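Local structure of putative polyphosphate kinase 2 family protein (Arthrobacter aurescens, 3RHF) at residues A[77-82]-A[139-144]; A[184-189]-A[243-248]; A[144-149]-A[162-167]. The protein probably acts as a polyphosphate kinase of the PPK2 family, transferring phosphate between polyphosphate and nucleotides on a P-loop-type alpha/beta fold. All coordinates share one frame; numbering follows the deposited sequence.

The contacts run from the parallel sheet of this P-loop-type fold to a helix packed beside it. Contact 1 joins strand 75-82 to the end of strand 135-139 and the loop after it; contact 2 pairs strands 179-187 and 242-246. Their centres lie about 13 Å apart, and strands 75-82 and 179-187 are sheet neighbours, Ile-79 O and Gln-81 O probably accepting from Val-184 N and Leu-186 N. Contact 3, centred about 12 Å from contact 1 and about 20 Å from contact 2, shares Glu-144 with contact 1 and carries its loop on to helix 157-176. Along the chain contact 1 closes first, then contact 3, then contact 2; contacts 1 and 2 hold neighbouring strands together.

Contact 1 of 3, residues A[77-82]-A[139-144]; sequences LLILQA and DRSQYE
Gln-81 reaches across from strand 75-82 with both ends of its amide engaged by the loop that follows strand 135-139. Gln-81 OE1 accepts from Ser-141 OG at 2.7 Å, with the hydroxyl tilted 15° from the carbonyl plane. On the other side of the amide, Gln-81 NE2 donates an almost straight bond to Glu-144 OE2, also 2.7 Å long. The carboxylate uses its anti lone pair and lies nearly coplanar with the amide, a pairing that, with the serine, fixes the amide's rotation; NE2 also makes a weak bond to Tyr-228 OH of helix 221-235. Ser-141 OG also accepts from Tyr-143 N (3.1 Å), an ST turn that ties the hydroxyl to its own loop. The backbone contributes Arg-140 N to Leu-80 O at 3.1 Å, beside the parallel bridge of Leu-80 with Asp-139.

The apolar part belongs to Ile-79. Anti to the backbone N (CG1 at chi1 -59°), Ile-79 CG2 rests on Ser-141 CB at 3.4 Å, while Ile-79 CD1 meets Gln-142 NE2 at 3.4 Å and lies near the plane of the Tyr-143 ring, at its edge.

Strand 75-82 leads toward the probable P-loop ahead of helix 88-98, and Arg-140 is salt-bridged to Asp-84 there. Leu-80 and Asp-139 face Val-92 of that helix. On the opposite face of the sheet, Gln-142 and Tyr-143 pack on helix 157-176, where the Tyr-143 hydroxyl bonds Glu-171 as well as Lys-183 of strand 179-187.

Contact 2 of 3, residues A[184-189]-A[243-248]; sequences VMLNIS and HVVPAN
Met-185, modelled as selenomethionine, is gripped at both backbone polar atoms by the neighbouring strand: its N donates to His-243 O at 2.7 Å and its O accepts from Val-245 N at 2.9 Å. The parallel ladder then steps on with Asn-187 N to Val-245 O (3.1 Å) and Ala-247 N to Asn-187 O (2.9 Å). Val-245 and Asn-187 are thus each held through both N and O, and the strands, twisted 30° against each other, stay paired to their C-terminal ends. The backbones of Val-184 and Leu-186 bond instead to Ile-79 and Gln-81 of strand 75-82.

Beyond the last bridge a side-chain amide takes the place of a backbone carbonyl. Asn-248 turns its amide back so that OD1 accepts from Ser-189 N at 3.1 Å, the donor tilted 20° from the carbonyl plane; the same oxygen lies 3.3 Å from Ile-188 CB. The ND2 end bonds chiefly to Glu-34, with a weak, longer bond to a water that also sits 2.9 Å from Ser-189 OG. That hydroxyl caps helix 190-202, where it accepts from Glu-192 N, and His-243 ND1 finds its partner in Lys-183 O.

Apolar side chains meet on both faces. Val-184 CG1 meets Val-245 CG2 at 4.0 Å on the side covered by helix 250-266. On the other face Val-244 CG1, anti to its backbone N (chi1 166°), reaches Asn-187 CB, while Val-244 and Met-185 also pack on Phe-232 of helix 221-235.

The chemistry changes along the pair: main-chain amides and carbonyls satisfy each other within the buried sheet, whereas at its end the Asn-248 amide takes over across the pair, beside a serine that caps helix 190-202 and a water.

Contact 3 of 3, residues A[144-149]-A[162-167]; sequences EDVLIH and RRYAAI
Val-146 packs its side chain against one side of helix 157-176 and carries the apolar part of this contact. Its CB and both methyls gather round Tyr-164 CE1, the closest approach being Val-146 CB at 3.6 Å. Val-146 CG1, anti to the carbonyl carbon (chi1 -61°), also touches Arg-163 CB at 3.7 Å, the two side chains running alongside one another in opposite senses. Ile-167 CD1 adds a lighter touch, 4.2 Å from Val-146 CG1. Val-146, Tyr-164 and Ile-167 are all buried, and Tyr-164 continues onto Val-230 and Lys-234 of helix 221-235.

Helix 157-176 belongs to the crossover connection from strand 135-139 to strand 179-187, which are separated in the parallel sheet by strand 75-82; residues 144-149 form an early part of the same connection, so the packing folds it back on itself.

On the partly exposed side the contact is polar, with one direct bond and otherwise longer approaches. Arg-163, extended from CG to NE, carries NH1 to the backbone O of Asp-145. The 2.5 Å between Arg-163 NH1 and Asp-145 O is doubtful, probably shortened by coordinate error. His-149 ND1 lies 3.5 Å from Arg-163 NH1, its ring turned 66° from the guanidinium. The Asp-145 carboxylate stays farther off, OD1 4.3 Å from Arg-163 NH1 and clearly off the plane of the guanidinium. Arg-163 NE is salt-bridged to Glu-159, and Phe-121 adds a cation-pi contact.

Contact 1 of 3, residues A[77-82]-A[139-144]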
loop_
_atom_site.group_PDB
_atom_site.type_symbol
_atom_site.label_atom_id
_atom_site.label_comp_id
_atom_site.label_asym_id
_atom_site.label_seq_id
_atom_site.Cartn_x
_atom_site.Cartn_y
_atom_site.Cartn_z
ATOM N N LEU A 77 -0.322 -9.678 12.222
ATOM C CA LEU A 77 0.622 -10.196 11.225
ATOM C C LEU A 77 -0.080 -11.291 10.417
ATOM O O LEU A 77 -0.414 -12.371 10.951
ATOM C CB LEU A 77 1.898 -10.758 11.891
ATOM C CG LEU A 77 3.003 -11.340 10.956
ATOM C CD1 LEU A 77 3.495 -10.309 9.909
ATOM C CD2 LEU A 77 4.209 -11.967 11.659
ATOM N N LEU A 78 -0.304 -10.968 9.135
ATOM C CA LEU A 78 -0.817 -11.868 8.158
ATOM C C LEU A 78 0.345 -12.490 7.419
ATOM O O LEU A 78 1.155 -11.760 6.811
ATOM C CB LEU A 78 -1.685 -11.107 7.189
ATOM C CG LEU A 78 -2.348 -11.864 6.025
ATOM C CD1 LEU A 78 -3.402 -12.894 6.528
ATOM C CD2 LEU A 78 -2.994 -10.879 5.075
ATOM N N ILE A 79 0.427 -13.830 7.483
ATOM C CA ILE A 79 1.385 -14.620 6.729
ATOM C C ILE A 79 0.689 -15.389 5.622
ATOM O O ILE A 79 -0.150 -16.265 5.896
ATOM C CB ILE A 79 2.179 -15.687 7.621
ATOM C CG1 ILE A 79 2.959 -14.992 8.747
ATOM C CG2 ILE A 79 3.146 -16.439 6.777
ATOM C CD1 ILE A 79 3.618 -15.882 9.760
ATOM N N LEU A 80 1.103 -15.105 4.387
ATOM C CA LEU A 80 0.669 -15.879 3.221
ATOM C C LEU A 80 1.739 -16.786 2.629
ATOM O O LEU A 80 2.817 -16.324 2.301
ATOM C CB LEU A 80 0.196 -14.984 2.137
ATOM C CG LEU A 80 -1.032 -14.232 2.574
ATOM C CD1 LEU A 80 -1.113 -12.966 1.703
ATOM C CD2 LEU A 80 -2.267 -15.104 2.453
ATOM N N GLN A 81 1.418 -18.069 2.487
ATOM C CA GLN A 81 2.225 -18.994 1.670
ATOM C C GLN A 81 1.346 -19.628 0.627
ATOM O O GLN A 81 0.152 -19.900 0.885
ATOM C CB GLN A 81 2.800 -20.102 2.538
ATOM C CG GLN A 81 3.798 -19.637 3.609
ATOM C CD GLN A 81 5.143 -19.377 3.046
ATOM O OE1 GLN A 81 5.916 -18.627 3.606
ATOM N NE2 GLN A 81 5.433 -19.978 1.927
ATOM N N ALA A 82 1.932 -19.868 -0.545
ATOM C CA ALA A 82 1.268 -20.570 -1.627
ATOM C C ALA A 82 2.225 -20.835 -2.779
ATOM O O ALA A 82 3.193 -20.139 -2.927
ATOM C CB ALA A 82 0.081 -19.789 -2.129
ATOM N N ASP A 139 4.164 -11.559 2.468
ATOM C CA ASP A 139 4.108 -12.334 1.230
ATOM C C ASP A 139 5.362 -13.233 1.142
ATOM O O ASP A 139 6.461 -12.773 0.842
ATOM C CB ASP A 139 3.965 -11.412 0.010
ATOM C CG ASP A 139 3.855 -12.160 -1.310
ATOM O OD1 ASP A 139 4.088 -13.367 -1.299
ATOM O OD2 ASP A 139 3.538 -11.552 -2.368
ATOM N N ARG A 140 5.123 -14.528 1.382
ATOM C CA ARG A 140 6.127 -15.507 1.794
ATOM C C ARG A 140 6.680 -15.117 3.161
ATOM O O ARG A 140 6.469 -13.998 3.604
ATOM C CB ARG A 140 7.239 -15.672 0.767
ATOM C CG ARG A 140 6.763 -16.096 -0.585
ATOM C CD ARG A 140 7.946 -16.100 -1.520
ATOM N NE ARG A 140 7.601 -16.554 -2.852
ATOM C CZ ARG A 140 7.145 -15.784 -3.838
ATOM N NH1 ARG A 140 6.872 -16.356 -5.007
ATOM N NH2 ARG A 140 6.951 -14.467 -3.680
ATOM N N SER A 141 7.334 -16.058 3.824
ATOM C CA SER A 141 7.664 -15.911 5.221
ATOM C C SER A 141 8.836 -16.791 5.694
ATOM O O SER A 141 9.683 -17.244 4.896
ATOM C CB SER A 141 6.441 -16.261 6.032
ATOM O OG SER A 141 6.339 -17.659 6.114
ATOM N N GLN A 142 8.894 -16.984 7.006
ATOM C CA GLN A 142 9.892 -17.848 7.627
ATOM C C GLN A 142 9.739 -19.329 7.205
ATOM O O GLN A 142 10.707 -20.094 7.246
ATOM C CB GLN A 142 9.841 -17.731 9.144
ATOM C CG GLN A 142 8.530 -18.184 9.818
ATOM C CD GLN A 142 7.512 -17.087 9.921
ATOM O OE1 GLN A 142 7.612 -16.072 9.203
ATOM N NE2 GLN A 142 6.503 -17.270 10.816
ATOM N N TYR A 143 8.539 -19.696 6.769
ATOM C CA TYR A 143 8.247 -21.025 6.320
ATOM C C TYR A 143 8.980 -21.422 5.049
ATOM O O TYR A 143 9.221 -22.620 4.835
ATOM C CB TYR A 143 6.731 -21.209 6.178
ATOM C CG TYR A 143 6.097 -21.261 7.563
ATOM C CD1 TYR A 143 6.047 -22.432 8.275
ATOM C CD2 TYR A 143 5.602 -20.116 8.168
ATOM C CE1 TYR A 143 5.472 -22.478 9.575
ATOM C CE2 TYR A 143 5.039 -20.140 9.446
ATOM C CZ TYR A 143 4.994 -21.324 10.154
ATOM O OH TYR A 143 4.425 -21.335 11.410
ATOM N N GLU A 144 9.371 -20.454 4.228
ATOM C CA GLU A 144 10.114 -20.788 3.026
ATOM C C GLU A 144 11.285 -21.680 3.390
ATOM O O GLU A 144 11.646 -22.605 2.607
ATOM C CB GLU A 144 10.636 -19.563 2.284
ATOM C CG GLU A 144 9.541 -18.734 1.629
ATOM C CD GLU A 144 8.912 -19.412 0.424
ATOM O OE1 GLU A 144 9.563 -19.475 -0.622
ATOM O OE2 GLU A 144 7.762 -19.867 0.494
#

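Contact 2 of 3, residues A[184-189]-A[243-248]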
loop_
_atom_site.group_PDB
_atom_site.type_symbol
_atom_site.label_atom_id
_atom_site.label_comp_id
_atom_site.label_asym_id
_atom_site.label_seq_id
_atom_site.Cartn_x
_atom_site.Cartn_y
_atom_site.Cartn_z
ATOM N N VAL A 184 -2.031 -18.138 6.615
ATOM C CA VAL A 184 -2.900 -18.585 5.550
ATOM C C VAL A 184 -2.086 -19.300 4.490
ATOM O O VAL A 184 -1.029 -18.816 4.021
ATOM C CB VAL A 184 -3.653 -17.404 4.919
ATOM C CG1 VAL A 184 -4.090 -17.755 3.534
ATOM C CG2 VAL A 184 -4.836 -17.021 5.802
HETATM N N MSE A 185 -2.560 -20.479 4.109
HETATM C CA MSE A 185 -1.996 -21.153 2.923
HETATM C C MSE A 185 -3.046 -21.214 1.847
HETATM O O MSE A 185 -4.130 -21.757 2.039
HETATM C CB MSE A 185 -1.482 -22.524 3.258
HETATM C CG MSE A 185 -0.671 -23.149 2.089
HETATM SE SE MSE A 185 -1.618 -24.708 1.309
HETATM C CE MSE A 185 -0.211 -25.327 0.015
ATOM N N LEU A 186 -2.733 -20.624 0.713
ATOM C CA LEU A 186 -3.635 -20.679 -0.432
ATOM C C LEU A 186 -3.381 -21.943 -1.244
ATOM O O LEU A 186 -2.323 -22.091 -1.829
ATOM C CB LEU A 186 -3.434 -19.459 -1.355
ATOM C CG LEU A 186 -3.555 -18.100 -0.722
ATOM C CD1 LEU A 186 -3.235 -17.120 -1.802
ATOM C CD2 LEU A 186 -4.949 -17.925 -0.142
ATOM N N ASN A 187 -4.372 -22.816 -1.317
ATOM C CA ASN A 187 -4.199 -24.145 -1.876
ATOM C C ASN A 187 -4.907 -24.248 -3.258
ATOM O O ASN A 187 -6.142 -24.138 -3.392
ATOM C CB ASN A 187 -4.754 -25.128 -0.854
ATOM C CG ASN A 187 -4.558 -26.570 -1.226
ATOM O OD1 ASN A 187 -3.464 -27.011 -1.605
ATOM N ND2 ASN A 187 -5.596 -27.343 -1.027
ATOM N N ILE A 188 -4.115 -24.414 -4.298
ATOM C CA ILE A 188 -4.685 -24.710 -5.608
ATOM C C ILE A 188 -4.249 -26.092 -6.010
ATOM O O ILE A 188 -3.219 -26.597 -5.529
ATOM C CB ILE A 188 -4.308 -23.680 -6.687
ATOM C CG1 ILE A 188 -2.778 -23.624 -6.906
ATOM C CG2 ILE A 188 -4.918 -22.304 -6.304
ATOM C CD1 ILE A 188 -2.324 -22.632 -7.977
ATOM N N SER A 189 -5.058 -26.708 -6.863
ATOM C CA SER A 189 -4.752 -28.029 -7.413
ATOM C C SER A 189 -3.635 -27.935 -8.440
ATOM O O SER A 189 -3.445 -26.889 -9.070
ATOM C CB SER A 189 -5.984 -28.630 -8.062
ATOM O OG SER A 189 -6.292 -27.935 -9.241
ATOM N N HIS A 243 -4.157 -21.949 8.527
ATOM C CA HIS A 243 -5.401 -22.086 7.841
ATOM C C HIS A 243 -5.074 -22.387 6.404
ATOM O O HIS A 243 -4.207 -21.763 5.828
ATOM C CB HIS A 243 -6.220 -20.810 7.908
ATOM C CG HIS A 243 -6.473 -20.326 9.294
ATOM N ND1 HIS A 243 -5.584 -19.524 9.965
ATOM C CD2 HIS A 243 -7.518 -20.527 10.134
ATOM C CE1 HIS A 243 -6.066 -19.268 11.167
ATOM N NE2 HIS A 243 -7.246 -19.851 11.287
ATOM N N VAL A 244 -5.780 -23.343 5.836
ATOM C CA VAL A 244 -5.608 -23.719 4.449
ATOM C C VAL A 244 -6.929 -23.390 3.757
ATOM O O VAL A 244 -7.975 -23.925 4.122
ATOM C CB VAL A 244 -5.303 -25.220 4.311
ATOM C CG1 VAL A 244 -5.472 -25.643 2.834
ATOM C CG2 VAL A 244 -3.892 -25.570 4.871
ATOM N N VAL A 245 -6.836 -22.475 2.789
ATOM C CA VAL A 245 -7.936 -21.814 2.157
ATOM C C VAL A 245 -7.983 -22.285 0.704
ATOM O O VAL A 245 -7.087 -21.963 -0.101
ATOM C CB VAL A 245 -7.715 -20.286 2.131
ATOM C CG1 VAL A 245 -8.809 -19.648 1.398
ATOM C CG2 VAL A 245 -7.590 -19.674 3.554
ATOM N N PRO A 246 -9.020 -23.056 0.341
ATOM C CA PRO A 246 -9.203 -23.479 -1.036
ATOM C C PRO A 246 -9.190 -22.254 -1.946
ATOM O O PRO A 246 -9.913 -21.301 -1.680
ATOM C CB PRO A 246 -10.568 -24.097 -0.997
ATOM C CG PRO A 246 -10.645 -24.704 0.286
ATOM C CD PRO A 246 -9.909 -23.799 1.232
ATOM N N ALA A 247 -8.327 -22.254 -2.960
ATOM C CA ALA A 247 -8.050 -21.035 -3.719
ATOM C C ALA A 247 -8.229 -21.181 -5.229
ATOM O O ALA A 247 -7.933 -20.244 -5.966
ATOM C CB ALA A 247 -6.661 -20.545 -3.425
ATOM N N ASN A 248 -8.691 -22.334 -5.697
ATOM C CA ASN A 248 -8.988 -22.474 -7.132
ATOM C C ASN A 248 -9.955 -21.388 -7.584
ATOM O O ASN A 248 -9.855 -20.931 -8.692
ATOM C CB ASN A 248 -9.582 -23.871 -7.513
ATOM C CG ASN A 248 -8.520 -24.902 -7.826
ATOM O OD1 ASN A 248 -7.361 -24.715 -7.496
ATOM N ND2 ASN A 248 -8.909 -25.985 -8.481
HETATM O O HOH W 1 -8.852 -28.816 -10.202
#

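Contact 3 of 3, residues A[144-149]-A[162-167]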
loop_
_atom_site.group_PDB
_atom_site.type_symbol
_atom_site.label_atom_id
_atom_site.label_comp_id
_atom_site.label_asym_id
_atom_site.label_seq_id
_atom_site.Cartn_x
_atom_site.Cartn_y
_atom_site.Cartn_z
ATOM N N GLU A 144 9.371 -20.454 4.228
ATOM C CA GLU A 144 10.114 -20.788 3.026
ATOM C C GLU A 144 11.285 -21.680 3.390
ATOM O O GLU A 144 11.646 -22.605 2.607
ATOM C CB GLU A 144 10.636 -19.563 2.284
ATOM C CG GLU A 144 9.541 -18.734 1.629
ATOM C CD GLU A 144 8.912 -19.412 0.424
ATOM O OE1 GLU A 144 9.563 -19.475 -0.622
ATOM O OE2 GLU A 144 7.762 -19.867 0.494
ATOM N N ASP A 145 11.846 -21.439 4.592
ATOM C CA ASP A 145 13.035 -22.158 5.018
ATOM C C ASP A 145 12.754 -23.566 5.511
ATOM O O ASP A 145 13.684 -24.265 5.815
ATOM C CB ASP A 145 13.801 -21.355 6.044
ATOM C CG ASP A 145 14.360 -20.086 5.455
ATOM O OD1 ASP A 145 15.319 -20.186 4.654
ATOM O OD2 ASP A 145 13.844 -18.992 5.778
ATOM N N VAL A 146 11.492 -23.982 5.601
ATOM C CA VAL A 146 11.179 -25.406 5.738
ATOM C C VAL A 146 10.355 -26.002 4.584
ATOM O O VAL A 146 9.774 -27.083 4.740
ATOM C CB VAL A 146 10.454 -25.702 7.046
ATOM C CG1 VAL A 146 11.336 -25.315 8.179
ATOM C CG2 VAL A 146 9.091 -25.011 7.102
ATOM N N LEU A 147 10.296 -25.306 3.451
ATOM C CA LEU A 147 9.545 -25.794 2.284
ATOM C C LEU A 147 10.502 -26.024 1.109
ATOM O O LEU A 147 10.821 -27.134 0.792
ATOM C CB LEU A 147 8.418 -24.832 1.870
ATOM C CG LEU A 147 7.319 -24.668 2.912
ATOM C CD1 LEU A 147 6.527 -23.411 2.665
ATOM C CD2 LEU A 147 6.424 -25.909 2.987
ATOM N N ILE A 148 10.953 -24.953 0.475
ATOM C CA ILE A 148 11.808 -25.066 -0.660
ATOM C C ILE A 148 13.048 -25.864 -0.201
ATOM O O ILE A 148 13.442 -26.838 -0.833
ATOM C CB ILE A 148 12.075 -23.650 -1.307
ATOM C CG1 ILE A 148 12.675 -23.798 -2.714
ATOM C CG2 ILE A 148 12.994 -22.807 -0.503
ATOM C CD1 ILE A 148 12.605 -22.486 -3.591
ATOM N N HIS A 149 13.599 -25.509 0.951
ATOM C CA HIS A 149 14.806 -26.161 1.458
ATOM C C HIS A 149 14.576 -27.651 1.678
ATOM O O HIS A 149 15.458 -28.460 1.456
ATOM C CB HIS A 149 15.246 -25.507 2.771
ATOM C CG HIS A 149 15.864 -24.148 2.609
ATOM N ND1 HIS A 149 17.126 -23.842 3.084
ATOM C CD2 HIS A 149 15.390 -23.014 2.044
ATOM C CE1 HIS A 149 17.404 -22.578 2.817
ATOM N NE2 HIS A 149 16.371 -22.055 2.178
ATOM N N ARG A 162 14.896 -28.507 13.936
ATOM C CA ARG A 162 15.200 -27.352 14.753
ATOM C C ARG A 162 14.486 -26.103 14.219
ATOM O O ARG A 162 14.080 -25.228 14.981
ATOM C CB ARG A 162 16.722 -27.103 14.925
ATOM C CG ARG A 162 17.354 -26.069 13.936
ATOM C CD ARG A 162 18.718 -25.456 14.401
ATOM N NE ARG A 162 18.561 -24.051 14.809
ATOM C CZ ARG A 162 18.438 -23.010 13.981
ATOM N NH1 ARG A 162 18.279 -21.799 14.502
ATOM N NH2 ARG A 162 18.464 -23.160 12.651
ATOM N N ARG A 163 14.320 -26.019 12.916
ATOM C CA ARG A 163 13.652 -24.874 12.341
ATOM C C ARG A 163 12.189 -24.812 12.700
ATOM O O ARG A 163 11.664 -23.747 12.996
ATOM C CB ARG A 163 13.810 -24.889 10.872
ATOM C CG ARG A 163 15.168 -24.489 10.526
ATOM C CD ARG A 163 15.261 -24.413 9.070
ATOM N NE ARG A 163 16.620 -24.149 8.678
ATOM C CZ ARG A 163 17.000 -23.979 7.424
ATOM N NH1 ARG A 163 16.111 -24.043 6.452
ATOM N NH2 ARG A 163 18.274 -23.729 7.154
ATOM N N TYR A 164 11.547 -25.962 12.720
ATOM C CA TYR A 164 10.172 -26.033 13.146
ATOM C C TYR A 164 10.030 -25.524 14.575
ATOM O O TYR A 164 9.086 -24.769 14.886
ATOM C CB TYR A 164 9.660 -27.472 13.092
ATOM C CG TYR A 164 9.533 -28.041 11.722
ATOM C CD1 TYR A 164 9.001 -27.294 10.665
ATOM C CD2 TYR A 164 9.901 -29.341 11.473
ATOM C CE1 TYR A 164 8.873 -27.864 9.385
ATOM C CE2 TYR A 164 9.786 -29.915 10.224
ATOM C CZ TYR A 164 9.283 -29.195 9.192
ATOM O OH TYR A 164 9.175 -29.789 7.979
ATOM N N ALA A 165 10.933 -25.964 15.445
ATOM C CA ALA A 165 10.871 -25.567 16.839
ATOM C C ALA A 165 11.199 -24.080 16.961
ATOM O O ALA A 165 10.594 -23.402 17.775
ATOM C CB ALA A 165 11.786 -26.434 17.740
ATOM N N ALA A 166 12.107 -23.562 16.140
ATOM C CA ALA A 166 12.443 -22.129 16.225
ATOM C C ALA A 166 11.261 -21.216 15.815
ATOM O O ALA A 166 10.957 -20.193 16.471
ATOM C CB ALA A 166 13.665 -21.827 15.406
ATOM N N ILE A 167 10.595 -21.614 14.730
ATOM C CA ILE A 167 9.423 -20.940 14.225
ATOM C C ILE A 167 8.382 -20.854 15.347
ATOM O O ILE A 167 7.917 -19.785 15.689
ATOM C CB ILE A 167 8.894 -21.671 12.946
ATOM C CG1 ILE A 167 9.799 -21.370 11.745
ATOM C CG2 ILE A 167 7.537 -21.262 12.609
ATOM C CD1 ILE A 167 9.630 -22.317 10.555
#